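Local coordinates for Glyoxalase/bleomycin resistance protein/dioxygenase (Albidiferax ferrireducens T118, PDB 4QB5), which may act as a dioxygenase, the activity generally assigned to its glyoxalase/bleomycin resistance (vicinal oxygen chelate) superfamily, although its own substrate remains undefined, at residues S37-G49 against Q97-G110; K126-D136 against I140-P146. All blocks are in the same frame, centred on the assembly; numbering follows the deposited sequence.

Contact 1 of 2, residues S37-G49 against Q97-G110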
loop_
_atom_site.group_PDB
_atom_site.type_symbol
_atom_site.label_atom_id
_atom_site.label_comp_id
_atom_site.label_asym_id
_atom_site.label_seq_id
_atom_site.Cartn_x
_atom_site.Cartn_y
_atom_site.Cartn_z
ATOM N N SER C 37 17.422 1.084 3.490
ATOM C CA SER C 37 16.019 0.719 3.721
ATOM C C SER C 37 15.873 -0.736 4.157
ATOM O O SER C 37 15.009 -1.032 4.910
ATOM C CB SER C 37 15.178 1.001 2.445
ATOM O OG SER C 37 15.111 2.423 2.239
ATOM N N LYS C 38 16.679 -1.639 3.612
ATOM C CA LYS C 38 16.712 -3.027 4.027
ATOM C C LYS C 38 16.991 -3.138 5.538
ATOM O O LYS C 38 16.355 -3.910 6.263
ATOM C CB LYS C 38 17.759 -3.808 3.268
ATOM C CG LYS C 38 17.750 -5.270 3.666
ATOM C CD LYS C 38 18.888 -6.014 3.046
ATOM C CE LYS C 38 18.664 -7.492 3.186
ATOM N NZ LYS C 38 18.784 -7.928 4.580
ATOM N N LYS C 39 17.915 -2.338 6.016
ATOM C CA LYS C 39 18.288 -2.422 7.408
ATOM C C LYS C 39 17.152 -1.882 8.289
ATOM O O LYS C 39 16.815 -2.480 9.319
ATOM C CB LYS C 39 19.589 -1.692 7.622
ATOM C CG LYS C 39 20.018 -1.686 9.078
ATOM C CD LYS C 39 21.419 -1.066 9.219
ATOM C CE LYS C 39 21.463 -0.181 10.451
ATOM N NZ LYS C 39 20.381 0.851 10.358
ATOM N N PHE C 40 16.547 -0.775 7.887
ATOM C CA PHE C 40 15.307 -0.302 8.558
ATOM C C PHE C 40 14.177 -1.349 8.594
ATOM O O PHE C 40 13.677 -1.676 9.693
ATOM C CB PHE C 40 14.865 1.011 7.897
ATOM C CG PHE C 40 13.595 1.556 8.418
ATOM C CD1 PHE C 40 13.583 2.351 9.535
ATOM C CD2 PHE C 40 12.414 1.300 7.797
ATOM C CE1 PHE C 40 12.395 2.891 10.005
ATOM C CE2 PHE C 40 11.223 1.833 8.256
ATOM C CZ PHE C 40 11.203 2.626 9.373
ATOM N N TYR C 41 13.803 -1.893 7.430
ATOM C CA TYR C 41 12.641 -2.826 7.349
ATOM C C TYR C 41 12.922 -4.188 8.008
ATOM O O TYR C 41 12.024 -4.763 8.602
ATOM C CB TYR C 41 12.042 -2.951 5.922
ATOM C CG TYR C 41 11.231 -1.748 5.564
ATOM C CD1 TYR C 41 9.950 -1.593 6.087
ATOM C CD2 TYR C 41 11.714 -0.736 4.693
ATOM C CE1 TYR C 41 9.201 -0.485 5.814
ATOM C CE2 TYR C 41 10.918 0.365 4.366
ATOM C CZ TYR C 41 9.690 0.497 4.935
ATOM O OH TYR C 41 8.892 1.608 4.668
ATOM N N ASP C 42 14.150 -4.684 7.893
ATOM C CA ASP C 42 14.590 -5.871 8.640
ATOM C C ASP C 42 14.298 -5.699 10.127
ATOM O O ASP C 42 13.625 -6.564 10.769
ATOM C CB ASP C 42 16.111 -6.159 8.415
ATOM C CG ASP C 42 16.398 -6.807 7.069
ATOM O OD1 ASP C 42 15.471 -7.017 6.205
ATOM O OD2 ASP C 42 17.606 -7.124 6.822
ATOM N N ALA C 43 14.726 -4.567 10.653
ATOM C CA ALA C 43 14.556 -4.259 12.061
ATOM C C ALA C 43 13.082 -4.066 12.407
ATOM O O ALA C 43 12.559 -4.606 13.427
ATOM C CB ALA C 43 15.360 -2.988 12.490
ATOM N N LEU C 44 12.405 -3.324 11.546
ATOM C CA LEU C 44 11.030 -2.943 11.790
ATOM C C LEU C 44 10.083 -4.133 11.692
ATOM O O LEU C 44 9.323 -4.422 12.606
ATOM C CB LEU C 44 10.604 -1.926 10.746
ATOM C CG LEU C 44 9.222 -1.359 10.931
ATOM C CD1 LEU C 44 9.269 -0.277 11.991
ATOM C CD2 LEU C 44 8.658 -0.840 9.611
ATOM N N LEU C 45 10.099 -4.789 10.561
ATOM C CA LEU C 45 9.178 -5.861 10.335
ATOM C C LEU C 45 9.569 -7.119 11.096
ATOM O O LEU C 45 8.703 -7.960 11.339
ATOM C CB LEU C 45 8.995 -6.126 8.854
ATOM C CG LEU C 45 8.555 -4.897 8.003
ATOM C CD1 LEU C 45 8.480 -5.252 6.557
ATOM C CD2 LEU C 45 7.208 -4.443 8.528
ATOM N N GLY C 46 10.847 -7.271 11.453
ATOM C CA GLY C 46 11.252 -8.375 12.352
ATOM C C GLY C 46 10.418 -8.368 13.647
ATOM O O GLY C 46 10.148 -9.422 14.225
ATOM N N THR C 47 10.013 -7.198 14.122
ATOM C CA THR C 47 9.269 -7.130 15.378
ATOM C C THR C 47 7.879 -7.769 15.207
ATOM O O THR C 47 7.252 -8.166 16.197
ATOM C CB THR C 47 9.005 -5.708 15.894
ATOM O OG1 THR C 47 8.152 -4.995 14.947
ATOM C CG2 THR C 47 10.276 -4.963 16.182
ATOM N N LEU C 48 7.407 -7.837 13.967
ATOM C CA LEU C 48 6.137 -8.497 13.638
ATOM C C LEU C 48 6.356 -9.885 13.130
ATOM O O LEU C 48 5.424 -10.546 12.667
ATOM C CB LEU C 48 5.378 -7.679 12.560
ATOM C CG LEU C 48 5.198 -6.214 12.860
ATOM C CD1 LEU C 48 4.393 -5.458 11.833
ATOM C CD2 LEU C 48 4.532 -6.031 14.193
ATOM N N GLY C 49 7.578 -10.377 13.236
ATOM C CA GLY C 49 7.875 -11.752 12.852
ATOM C C GLY C 49 8.043 -11.964 11.334
ATOM O O GLY C 49 7.997 -13.082 10.846
ATOM N N GLN C 97 3.336 -4.989 20.326
ATOM C CA GLN C 97 4.080 -5.188 19.043
ATOM C C GLN C 97 4.123 -3.909 18.251
ATOM O O GLN C 97 5.133 -3.603 17.634
ATOM C CB GLN C 97 3.476 -6.274 18.184
ATOM C CG GLN C 97 3.990 -7.631 18.519
ATOM C CD GLN C 97 3.581 -8.696 17.510
ATOM O OE1 GLN C 97 2.810 -8.481 16.555
ATOM N NE2 GLN C 97 4.093 -9.849 17.738
ATOM N N CYS C 98 3.042 -3.144 18.312
ATOM C CA CYS C 98 3.001 -1.829 17.710
ATOM C C CYS C 98 4.056 -0.942 18.362
ATOM O O CYS C 98 4.708 -0.182 17.661
ATOM C CB CYS C 98 1.636 -1.115 17.858
ATOM S SG CYS C 98 0.262 -1.938 17.054
ATOM N N ASP C 99 4.226 -1.015 19.684
ATOM C CA ASP C 99 5.235 -0.170 20.307
ATOM C C ASP C 99 6.657 -0.662 19.948
ATOM O O ASP C 99 7.539 0.133 19.860
ATOM C CB ASP C 99 5.131 -0.170 21.811
ATOM C CG ASP C 99 3.947 0.670 22.318
ATOM O OD1 ASP C 99 3.294 1.432 21.567
ATOM O OD2 ASP C 99 3.682 0.496 23.485
ATOM N N ALA C 100 6.866 -1.959 19.876
ATOM C CA ALA C 100 8.212 -2.523 19.468
ATOM C C ALA C 100 8.597 -2.132 18.047
ATOM O O ALA C 100 9.727 -1.786 17.742
ATOM C CB ALA C 100 8.096 -4.039 19.544
ATOM N N PHE C 101 7.606 -2.153 17.159
ATOM C CA PHE C 101 7.741 -1.612 15.798
ATOM C C PHE C 101 8.184 -0.156 15.777
ATOM O O PHE C 101 9.135 0.196 15.103
ATOM C CB PHE C 101 6.331 -1.754 15.178
ATOM C CG PHE C 101 6.125 -1.177 13.821
ATOM C CD1 PHE C 101 6.073 -2.035 12.722
ATOM C CD2 PHE C 101 5.699 0.131 13.661
ATOM C CE1 PHE C 101 5.729 -1.556 11.462
ATOM C CE2 PHE C 101 5.355 0.630 12.390
ATOM C CZ PHE C 101 5.359 -0.223 11.297
ATOM N N HIS C 102 7.467 0.668 16.527
ATOM C CA HIS C 102 7.749 2.068 16.622
ATOM C C HIS C 102 9.173 2.281 17.137
ATOM O O HIS C 102 9.931 3.045 16.555
ATOM C CB HIS C 102 6.714 2.798 17.488
ATOM C CG HIS C 102 6.912 4.273 17.526
ATOM N ND1 HIS C 102 6.253 5.146 16.680
ATOM C CD2 HIS C 102 7.691 5.039 18.310
ATOM C CE1 HIS C 102 6.641 6.378 16.925
ATOM N NE2 HIS C 102 7.509 6.341 17.917
ATOM N N ALA C 103 9.536 1.582 18.213
ATOM C CA ALA C 103 10.882 1.685 18.745
ATOM C C ALA C 103 11.952 1.249 17.727
ATOM O O ALA C 103 12.987 1.893 17.611
ATOM C CB ALA C 103 11.013 0.868 20.067
ATOM N N ALA C 104 11.747 0.134 17.047
ATOM C CA ALA C 104 12.711 -0.315 16.111
ATOM C C ALA C 104 12.860 0.722 14.991
ATOM O O ALA C 104 13.978 1.031 14.538
ATOM C CB ALA C 104 12.297 -1.644 15.540
ATOM N N GLY C 105 11.740 1.328 14.616
ATOM C CA GLY C 105 11.768 2.327 13.566
ATOM C C GLY C 105 12.610 3.521 13.912
ATOM O O GLY C 105 13.477 3.931 13.094
ATOM N N ILE C 106 12.403 4.021 15.130
ATOM C CA ILE C 106 13.163 5.157 15.617
ATOM C C ILE C 106 14.631 4.804 15.844
ATOM O O ILE C 106 15.478 5.670 15.790
ATOM C CB ILE C 106 12.596 5.718 16.926
ATOM C CG1 ILE C 106 11.143 6.187 16.731
ATOM C CG2 ILE C 106 13.470 6.864 17.406
ATOM C CD1 ILE C 106 10.928 7.186 15.650
ATOM N N ALA C 107 14.911 3.557 16.169
ATOM C CA ALA C 107 16.301 3.162 16.404
ATOM C C ALA C 107 17.081 2.998 15.100
ATOM O O ALA C 107 18.308 2.977 15.130
ATOM C CB ALA C 107 16.365 1.871 17.205
ATOM N N ASN C 108 16.390 2.884 13.962
ATOM C CA ASN C 108 17.046 2.509 12.730
ATOM C C ASN C 108 16.851 3.493 11.586
ATOM O O ASN C 108 16.830 3.112 10.448
ATOM C CB ASN C 108 16.497 1.148 12.275
ATOM C CG ASN C 108 16.993 0.041 13.108
ATOM O OD1 ASN C 108 16.407 -0.332 14.145
ATOM N ND2 ASN C 108 18.132 -0.415 12.750
ATOM N N GLY C 109 16.573 4.715 11.854
ATOM C CA GLY C 109 16.570 5.680 10.764
ATOM C C GLY C 109 15.249 6.294 10.431
ATOM O O GLY C 109 15.197 7.151 9.587
ATOM N N GLY C 110 14.181 5.858 11.079
ATOM C CA GLY C 110 12.881 6.416 10.801
ATOM C C GLY C 110 12.589 7.556 11.713
ATOM O O GLY C 110 13.338 7.818 12.608
HETATM O O HOH W 1 18.845 1.905 7.970
#
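Gly105 O is gripped where helix 95-107 runs out: Asn108 N and Gly110 N bond to it from opposite faces of its carbonyl plane, and the Phe40 ring closes in edge-on, with CE1 3.4 Å from Gly105 O. The same rim meets a second carbonyl, CD1 of Phe40 lying 3.5 Å from Asn108 O, so both carbonyl oxygens lie at the ring's edge. Phe40 reaches this turn because CG is anti to its backbone N (chi1 177°). Gly110, which has no side chain, lets the ring come close to its backbone.

From here the two helices run nearly antiparallel (161°), their axes 8.1 Å apart, a spacing that suits the small Ala43, Ala104 and Gly105 at the interface. In this vicinal oxygen chelate fold each helix also rests on a sheet: Phe40, Leu44 and Phe101 reach down to strand 139-144, while Leu45 touches strand 59-64. Leu44 lays CD1 over the centre of the Phe101 ring, 3.6 Å from its centroid, a CH-pi contact. Leu48 CD1 reaches that ring obliquely, and Thr47 OG1 lies at its edge.

Leu44 O takes both Thr47 N and Thr47 OG1, the hydroxyl donating over 2.7 Å almost in line with the carbonyl. The torsion that sets this bond (chi1 64°) sends CG2 the other way, to 3.6 Å from Ala100 O and on to Ala104 CB. At the exposed flank a water accepts from Lys39 NZ and donates weakly to Asn108 O.

Contact 2 of 2, residues K126-D136 against I140-P146; sequences KLYLAYLRDPD and ICALHRP
Tyr131 and Cys141 face each other as a non-hydrogen-bonded pair in an antiparallel hairpin, their CA atoms only 4.2 Å apart, and here the packing is tight. Cys141 CB sits over one face of the Tyr131 ring, offset toward its rim and 3.6 Å from CD1 of Tyr131; a chi1 of 63° sets SG between the backbone N and the carbonyl carbon, where it meets the ring obliquely as a sulfur-aromatic contact. The doubly bonded pairs run from Leu132/Ile140 through Ala130/Ala142 to Tyr128/His144, where Tyr128 N reaches His144 O at 2.8 Å and nearly straight (175°). Beside Cys141, Leu129 and Leu143 lie side by side, with CD2 of Leu129 3.8 Å from CD1 of Leu143.

Toward Lys126 and Pro146 the pairing gives out. Leu127 CD2 still packs on Arg145 CB (3.9 Å), but no paired bonds follow Tyr128/His144, and Lys126, Arg145 and Pro146 are solvent-exposed.

Strand 111-120 flanks the hairpin on one side and strand 87-91 on the other. Tyr128, Leu132, Ala142 and His144 turn to helix 95-107, and Leu132 also meets Leu44 of helix 34-46; from the other face, Cys141 and Leu143 pack on His26 and Ser25 of the second subunit.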
loop_
_atom_site.group_PDB
_atom_site.type_symbol
_atom_site.label_atom_id
_atom_site.label_comp_id
_atom_site.label_asym_id
_atom_site.label_seq_id
_atom_site.Cartn_x
_atom_site.Cartn_y
_atom_site.Cartn_z
ATOM N N LYS C 126 -12.213 0.358 18.247
ATOM C CA LYS C 126 -11.025 0.616 19.072
ATOM C C LYS C 126 -9.741 0.012 18.452
ATOM O O LYS C 126 -9.675 -1.199 18.196
ATOM C CB LYS C 126 -11.176 0.073 20.496
ATOM C CG LYS C 126 -10.089 0.607 21.453
ATOM C CD LYS C 126 -10.123 -0.150 22.776
ATOM C CE LYS C 126 -9.241 0.489 23.839
ATOM N NZ LYS C 126 -9.268 -0.248 25.135
ATOM N N LEU C 127 -8.726 0.858 18.250
ATOM C CA LEU C 127 -7.482 0.436 17.593
ATOM C C LEU C 127 -6.313 0.951 18.349
ATOM O O LEU C 127 -6.367 2.062 18.858
ATOM C CB LEU C 127 -7.370 1.082 16.206
ATOM C CG LEU C 127 -8.519 0.812 15.263
ATOM C CD1 LEU C 127 -8.428 1.792 14.088
ATOM C CD2 LEU C 127 -8.521 -0.647 14.856
ATOM N N TYR C 128 -5.202 0.226 18.264
ATOM C CA TYR C 128 -3.931 0.797 18.684
ATOM C C TYR C 128 -3.072 1.022 17.408
ATOM O O TYR C 128 -2.962 0.172 16.532
ATOM C CB TYR C 128 -3.259 -0.121 19.663
ATOM C CG TYR C 128 -2.122 0.514 20.383
ATOM C CD1 TYR C 128 -0.859 0.603 19.794
ATOM C CD2 TYR C 128 -2.279 1.014 21.661
ATOM C CE1 TYR C 128 0.202 1.184 20.461
ATOM C CE2 TYR C 128 -1.224 1.603 22.322
ATOM C CZ TYR C 128 0.001 1.690 21.720
ATOM O OH TYR C 128 1.057 2.272 22.367
ATOM N N LEU C 129 -2.471 2.178 17.329
ATOM C CA LEU C 129 -1.732 2.593 16.163
ATOM C C LEU C 129 -0.378 3.159 16.564
ATOM O O LEU C 129 -0.299 3.936 17.491
ATOM C CB LEU C 129 -2.493 3.738 15.524
ATOM C CG LEU C 129 -3.730 3.367 14.727
ATOM C CD1 LEU C 129 -4.538 4.623 14.409
ATOM C CD2 LEU C 129 -3.211 2.755 13.448
ATOM N N ALA C 130 0.656 2.867 15.787
ATOM C CA ALA C 130 1.936 3.544 15.920
ATOM C C ALA C 130 2.415 3.966 14.532
ATOM O O ALA C 130 2.634 3.084 13.666
ATOM C CB ALA C 130 2.957 2.568 16.544
ATOM N N TYR C 131 2.584 5.262 14.334
ATOM C CA TYR C 131 2.968 5.853 13.065
ATOM C C TYR C 131 4.425 6.219 12.949
ATOM O O TYR C 131 4.997 6.717 13.877
ATOM C CB TYR C 131 2.151 7.118 12.776
ATOM C CG TYR C 131 0.687 6.888 12.329
ATOM C CD1 TYR C 131 0.349 6.726 10.986
ATOM C CD2 TYR C 131 -0.333 6.865 13.258
ATOM C CE1 TYR C 131 -0.974 6.548 10.572
ATOM C CE2 TYR C 131 -1.665 6.674 12.875
ATOM C CZ TYR C 131 -1.980 6.506 11.537
ATOM O OH TYR C 131 -3.312 6.361 11.184
ATOM N N LEU C 132 5.000 6.034 11.760
ATOM C CA LEU C 132 6.389 6.438 11.447
ATOM C C LEU C 132 6.497 6.922 10.015
ATOM O O LEU C 132 5.633 6.628 9.192
ATOM C CB LEU C 132 7.354 5.223 11.459
ATOM C CG LEU C 132 7.601 4.527 12.763
ATOM C CD1 LEU C 132 8.223 3.165 12.473
ATOM C CD2 LEU C 132 8.507 5.393 13.662
ATOM N N ARG C 133 7.589 7.599 9.721
ATOM C CA ARG C 133 8.076 7.732 8.341
ATOM C C ARG C 133 9.337 6.908 8.269
ATOM O O ARG C 133 10.205 7.048 9.159
ATOM C CB ARG C 133 8.394 9.203 7.977
ATOM C CG ARG C 133 7.113 10.027 7.947
ATOM C CD ARG C 133 7.262 11.409 7.381
ATOM N NE ARG C 133 6.047 11.742 6.618
ATOM C CZ ARG C 133 4.929 12.252 7.108
ATOM N NH1 ARG C 133 4.791 12.557 8.427
ATOM N NH2 ARG C 133 3.949 12.518 6.245
ATOM N N ASP C 134 9.474 6.166 7.188
ATOM C CA ASP C 134 10.694 5.449 6.894
ATOM C C ASP C 134 11.787 6.477 6.456
ATOM O O ASP C 134 11.545 7.692 6.404
ATOM C CB ASP C 134 10.425 4.252 5.944
ATOM C CG ASP C 134 10.333 4.628 4.463
ATOM O OD1 ASP C 134 10.506 5.818 4.079
ATOM O OD2 ASP C 134 10.082 3.679 3.636
ATOM N N PRO C 135 12.987 6.002 6.223
ATOM C CA PRO C 135 14.099 6.886 5.874
ATOM C C PRO C 135 13.842 7.681 4.633
ATOM O O PRO C 135 14.424 8.715 4.512
ATOM C CB PRO C 135 15.279 5.915 5.652
ATOM C CG PRO C 135 14.949 4.762 6.549
ATOM C CD PRO C 135 13.433 4.620 6.468
ATOM N N ASP C 136 12.946 7.224 3.752
ATOM C CA ASP C 136 12.576 7.976 2.526
ATOM C C ASP C 136 11.350 8.869 2.679
ATOM O O ASP C 136 10.982 9.502 1.739
ATOM C CB ASP C 136 12.361 6.989 1.380
ATOM C CG ASP C 136 13.663 6.318 0.959
ATOM O OD1 ASP C 136 14.382 6.870 0.089
ATOM O OD2 ASP C 136 14.020 5.284 1.542
ATOM N N ILE C 140 4.094 5.101 7.318
ATOM C CA ILE C 140 3.730 3.696 7.625
ATOM C C ILE C 140 3.195 3.633 9.044
ATOM O O ILE C 140 3.410 4.541 9.841
ATOM C CB ILE C 140 4.936 2.721 7.432
ATOM C CG1 ILE C 140 6.042 3.053 8.459
ATOM C CG2 ILE C 140 5.450 2.825 5.989
ATOM C CD1 ILE C 140 7.306 2.237 8.331
ATOM N N CYS C 141 2.472 2.590 9.383
ATOM C CA CYS C 141 2.068 2.392 10.767
ATOM C C CYS C 141 1.864 0.941 11.024
ATOM O O CYS C 141 1.827 0.096 10.079
ATOM C CB CYS C 141 0.788 3.163 11.130
ATOM S SG CYS C 141 -0.580 2.605 10.177
ATOM N N ALA C 142 1.887 0.627 12.289
ATOM C CA ALA C 142 1.482 -0.714 12.756
ATOM C C ALA C 142 0.125 -0.551 13.460
ATOM O O ALA C 142 -0.092 0.426 14.224
ATOM C CB ALA C 142 2.520 -1.306 13.709
ATOM N N LEU C 143 -0.802 -1.441 13.152
ATOM C CA LEU C 143 -2.147 -1.349 13.704
ATOM C C LEU C 143 -2.563 -2.659 14.319
ATOM O O LEU C 143 -2.452 -3.744 13.688
ATOM C CB LEU C 143 -3.133 -0.985 12.586
ATOM C CG LEU C 143 -4.628 -0.868 12.904
ATOM C CD1 LEU C 143 -5.337 0.039 11.891
ATOM C CD2 LEU C 143 -5.283 -2.220 12.883
ATOM N N HIS C 144 -3.083 -2.579 15.544
ATOM C CA HIS C 144 -3.670 -3.704 16.192
ATOM C C HIS C 144 -5.132 -3.389 16.555
ATOM O O HIS C 144 -5.421 -2.382 17.175
ATOM C CB HIS C 144 -2.889 -4.015 17.453
ATOM C CG HIS C 144 -3.542 -5.054 18.297
ATOM N ND1 HIS C 144 -3.746 -6.345 17.861
ATOM C CD2 HIS C 144 -4.126 -4.971 19.509
ATOM C CE1 HIS C 144 -4.411 -7.022 18.775
ATOM N NE2 HIS C 144 -4.656 -6.206 19.780
ATOM N N ARG C 145 -6.012 -4.325 16.278
ATOM C CA ARG C 145 -7.421 -4.246 16.700
ATOM C C ARG C 145 -7.732 -5.295 17.788
ATOM O O ARG C 145 -7.671 -6.479 17.508
ATOM C CB ARG C 145 -8.293 -4.513 15.475
ATOM C CG ARG C 145 -9.781 -4.388 15.731
ATOM C CD ARG C 145 -10.504 -4.237 14.404
ATOM N NE ARG C 145 -11.931 -4.528 14.544
ATOM C CZ ARG C 145 -12.925 -3.648 14.416
ATOM N NH1 ARG C 145 -12.704 -2.362 14.134
ATOM N NH2 ARG C 145 -14.173 -4.070 14.566
ATOM N N PRO C 146 -8.025 -4.870 19.026
ATOM C CA PRO C 146 -8.177 -5.823 20.166
ATOM C C PRO C 146 -9.331 -6.824 20.056
ATOM O O PRO C 146 -10.262 -6.544 19.312
ATOM C CB PRO C 146 -8.409 -4.897 21.363
ATOM C CG PRO C 146 -7.752 -3.600 21.005
ATOM C CD PRO C 146 -7.831 -3.480 19.500
#

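Overall arrangement
From the N terminus the chain passes through strand 24-30 into helix 34-46, builds strands 54-55, 59-64 and 67-72, and enters helix 95-107 after strand 87-91; contact 1 closes this long loop by bringing the two helices together. Strand 111-120 follows, and contact 2 then closes a short hairpin turn, so the two contacts come in series and neither nests nor crosses. Their centres are about 11 Å apart and they touch directly: Asp99 OD1 probably hydrogen-bonds to Tyr128 OH, and Tyr41 OH to Asp134 OD2, while Phe40 packs on Asp134. The helix pair is thereby tied to strand 127-133 near its start, at Tyr128, and to the loop just after it, at Asp134.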